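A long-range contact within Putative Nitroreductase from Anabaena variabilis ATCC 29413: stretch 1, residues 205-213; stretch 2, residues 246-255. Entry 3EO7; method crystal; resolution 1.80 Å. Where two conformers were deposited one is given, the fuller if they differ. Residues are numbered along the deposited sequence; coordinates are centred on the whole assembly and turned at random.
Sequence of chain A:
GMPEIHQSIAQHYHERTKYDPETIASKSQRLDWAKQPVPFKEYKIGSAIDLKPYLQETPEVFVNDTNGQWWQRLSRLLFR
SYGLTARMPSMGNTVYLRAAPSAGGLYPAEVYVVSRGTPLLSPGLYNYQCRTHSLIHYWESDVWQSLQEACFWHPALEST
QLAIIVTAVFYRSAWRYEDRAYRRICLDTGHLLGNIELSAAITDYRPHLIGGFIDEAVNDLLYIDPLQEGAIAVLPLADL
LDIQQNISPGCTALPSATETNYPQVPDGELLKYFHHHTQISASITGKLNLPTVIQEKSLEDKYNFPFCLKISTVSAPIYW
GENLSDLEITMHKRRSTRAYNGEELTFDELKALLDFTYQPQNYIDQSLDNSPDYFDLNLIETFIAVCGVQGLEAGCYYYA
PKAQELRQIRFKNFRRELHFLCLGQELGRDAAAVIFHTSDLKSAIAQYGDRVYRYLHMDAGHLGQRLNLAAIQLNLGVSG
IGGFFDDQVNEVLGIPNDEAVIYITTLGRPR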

# COMPACT_ATOMS: atom_id res chain seq x y z
N TYR A 205 12.90 9.31 -10.81
CA TYR A 205 11.51 9.68 -11.04
C TYR A 205 10.88 10.01 -9.70
O TYR A 205 11.39 9.60 -8.64
N ARG A 206 9.81 10.79 -9.75
CA ARG A 206 8.97 11.05 -8.57
C ARG A 206 7.51 10.87 -9.00
O ARG A 206 7.03 11.54 -9.91
N PRO A 207 6.80 9.96 -8.33
CA PRO A 207 5.38 9.83 -8.65
C PRO A 207 4.61 10.90 -7.87
O PRO A 207 5.03 11.29 -6.78
N HIS A 208 3.55 11.40 -8.48
CA HIS A 208 2.63 12.33 -7.87
C HIS A 208 1.33 11.60 -7.71
O HIS A 208 0.69 11.19 -8.69
N LEU A 209 0.97 11.37 -6.45
CA LEU A 209 -0.18 10.56 -6.13
C LEU A 209 -1.48 11.34 -6.31
O LEU A 209 -1.61 12.46 -5.78
N ILE A 210 -2.39 10.76 -7.08
CA ILE A 210 -3.70 11.34 -7.35
C ILE A 210 -4.80 10.32 -6.97
O ILE A 210 -5.09 9.37 -7.70
N GLY A 211 -5.39 10.52 -5.80
CA GLY A 211 -6.49 9.71 -5.35
C GLY A 211 -7.85 10.28 -5.69
O GLY A 211 -8.84 9.54 -5.62
N GLY A 212 -7.89 11.57 -5.96
CA GLY A 212 -9.08 12.33 -6.34
C GLY A 212 -9.26 12.42 -7.84
O GLY A 212 -8.61 13.21 -8.53
N PHE A 213 -10.14 11.57 -8.36
CA PHE A 213 -10.41 11.53 -9.79
C PHE A 213 -11.82 10.98 -10.01
O PHE A 213 -12.38 10.35 -9.12
N ASN A 246 10.57 18.88 -11.82
CA ASN A 246 10.82 18.91 -10.37
C ASN A 246 9.79 19.88 -9.77
O ASN A 246 10.12 20.95 -9.26
N ILE A 247 8.54 19.45 -9.82
CA ILE A 247 7.40 20.26 -9.41
C ILE A 247 6.99 19.99 -7.99
O ILE A 247 7.30 18.94 -7.41
N SER A 248 6.26 20.93 -7.43
CA SER A 248 5.77 20.80 -6.08
C SER A 248 4.79 19.65 -5.92
O SER A 248 3.95 19.44 -6.79
N PRO A 249 4.87 18.92 -4.80
CA PRO A 249 3.80 17.96 -4.54
C PRO A 249 2.45 18.67 -4.50
O PRO A 249 2.38 19.86 -4.16
N GLY A 250 1.39 17.97 -4.86
CA GLY A 250 0.07 18.58 -5.00
C GLY A 250 -1.02 17.95 -4.18
O GLY A 250 -0.76 17.36 -3.17
N CYS A 251 -2.25 18.12 -4.63
CA CYS A 251 -3.40 17.60 -3.90
C CYS A 251 -3.51 16.11 -4.17
O CYS A 251 -3.90 15.72 -5.25
N THR A 252 -3.18 15.30 -3.18
CA THR A 252 -3.18 13.86 -3.39
C THR A 252 -4.52 13.18 -3.20
O THR A 252 -4.67 12.01 -3.51
N ALA A 253 -5.48 13.89 -2.59
CA ALA A 253 -6.74 13.27 -2.25
C ALA A 253 -7.87 14.28 -2.30
O ALA A 253 -7.70 15.44 -1.94
N LEU A 254 -9.03 13.82 -2.75
CA LEU A 254 -10.23 14.65 -2.77
C LEU A 254 -11.35 13.89 -2.07
O LEU A 254 -11.38 12.66 -2.07
N PRO A 255 -12.32 14.63 -1.54
CA PRO A 255 -13.44 13.98 -0.89
C PRO A 255 -14.49 13.45 -1.83
O PRO A 255 -14.70 13.98 -2.92

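The two stretches run in nearly the same direction, 25° apart, and draw closer toward their ends, so long side chains span the wide end and glycines serve the narrow one. R206 points toward stretch 2 with chi1, chi2 and chi3 all t. This extended chain carries its guanidinium out to P249, whose CG lies 3.6 Å from R206 NH2, over one face of the planar group. A flat cation can offer that face to an aliphatic ring while its nitrogens are hydrogen-bonded elsewhere in the structure.

H208 is the centre of the side-chain packing. The CA-to-CB bond of H208 points toward stretch 2, and with chi1 m and chi2 at -103° its ring lies against I247. I247 starts out sideways, but chi1 p and chi2 t bring its end back over the ring: CD1 sits 4.0 Å from the H208 centroid in a CH-pi contact, and CG1 approaches H208 CE1 to 3.4 Å. At the edge of the ring S248 O lies 3.7 Å from H208 CE1, while both ring nitrogens are hydrogen-bonded to waters. Water 1 joins H208 NE2 (2.9 Å) to I247 N through a weak 3.5 Å bond; at H208 ND1, waters 2 and 3, each at 2.9 Å, lead to G250 N (2.8 Å) and S248 O (3.0 Å). Both ring nitrogens thus reach the backbone of stretch 2, which has no regular helix or strand, through water.

Beyond H208 the backbones close in. L209, chi1 t and chi2 p, lies sideways, its CB 4.2 Å from CG2 of T252. T252 takes chi1 p, which leaves the methyl for this contact while OG1 bonds elsewhere in the structure. G211 N donates to T252 O at 2.8 Å, and T252 CA meets L209 O at 3.2 Å. I210 and A253 point away. L254, m and t, points toward G212, its CB 3.7 Å from G212 CA; a CB on G212 would clash with L254 CG. Water 4 bridges G212 N and C251 O, 3.0 Å from each.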

# COMPACT_ATOMS: atom_id res chain seq x y z
CB TYR A 205 10.72 8.54 -11.68
CG TYR A 205 10.74 8.55 -13.18
CD1 TYR A 205 9.89 9.39 -13.87
CD2 TYR A 205 11.59 7.75 -13.91
CE1 TYR A 205 9.88 9.45 -15.24
CE2 TYR A 205 11.58 7.79 -15.31
CZ TYR A 205 10.71 8.64 -15.95
OH TYR A 205 10.64 8.75 -17.32
CB ARG A 206 9.14 12.43 -7.97
CG ARG A 206 8.29 12.56 -6.68
CD ARG A 206 8.23 13.96 -6.18
NE ARG A 206 7.73 13.98 -4.80
CZ ARG A 206 6.45 13.99 -4.45
NH1 ARG A 206 5.47 13.98 -5.34
NH2 ARG A 206 6.16 14.01 -3.16
CB PRO A 207 5.03 8.43 -8.09
CG PRO A 207 6.03 8.16 -7.02
CD PRO A 207 7.24 9.03 -7.28
CB HIS A 208 2.49 13.55 -8.73
CG HIS A 208 3.70 14.42 -8.69
ND1 HIS A 208 3.75 15.59 -7.95
CD2 HIS A 208 4.93 14.27 -9.25
CE1 HIS A 208 4.96 16.12 -8.07
NE2 HIS A 208 5.70 15.34 -8.86
CB LEU A 209 -0.08 10.11 -4.69
CG LEU A 209 -1.13 9.15 -4.18
CD1 LEU A 209 -1.12 7.83 -5.01
CD2 LEU A 209 -0.85 8.87 -2.63
CB ILE A 210 -3.90 11.80 -8.83
CG1 ILE A 210 -2.80 12.76 -9.28
CG2 ILE A 210 -5.30 12.43 -9.04
CD1 ILE A 210 -2.91 13.24 -10.74
CB PHE A 213 -9.36 10.66 -10.53
CG PHE A 213 -9.21 9.27 -9.97
CD1 PHE A 213 -10.15 8.29 -10.27
CD2 PHE A 213 -8.16 8.95 -9.15
CE1 PHE A 213 -10.01 7.01 -9.74
CE2 PHE A 213 -8.01 7.68 -8.60
CZ PHE A 213 -8.94 6.70 -8.90
CB ASN A 246 12.25 19.33 -10.01
CG ASN A 246 12.53 19.23 -8.50
OD1 ASN A 246 11.82 18.56 -7.75
ND2 ASN A 246 13.58 19.92 -8.05
CB ILE A 247 6.18 20.04 -10.34
CG1 ILE A 247 5.70 18.59 -10.29
CG2 ILE A 247 6.53 20.47 -11.78
CD1 ILE A 247 4.42 18.34 -11.05
CB SER A 248 5.04 22.09 -5.71
OG SER A 248 4.27 21.93 -4.55
CB PRO A 249 4.13 17.39 -3.18
CG PRO A 249 5.64 17.58 -3.05
CD PRO A 249 5.91 18.90 -3.75
CB CYS A 251 -4.65 18.30 -4.40
SG CYS A 251 -6.19 17.76 -3.61
CB THR A 252 -2.19 13.20 -2.41
OG1 THR A 252 -2.60 13.53 -1.08
CG2 THR A 252 -0.76 13.73 -2.62
CB ALA A 253 -6.64 12.67 -0.83
CB LEU A 254 -10.66 14.96 -4.21
CG LEU A 254 -9.81 15.93 -5.02
CD1 LEU A 254 -10.36 15.98 -6.45
CD2 LEU A 254 -9.73 17.34 -4.34
CB PRO A 255 -14.06 15.12 -0.04
CG PRO A 255 -13.67 16.32 -0.69
CD PRO A 255 -12.41 16.10 -1.44
O HOH W 1 8.44 16.00 -9.29
O HOH W 2 1.96 15.35 -5.67
O HOH W 3 1.76 17.75 -7.99
O HOH W 4 -6.29 14.07 -5.99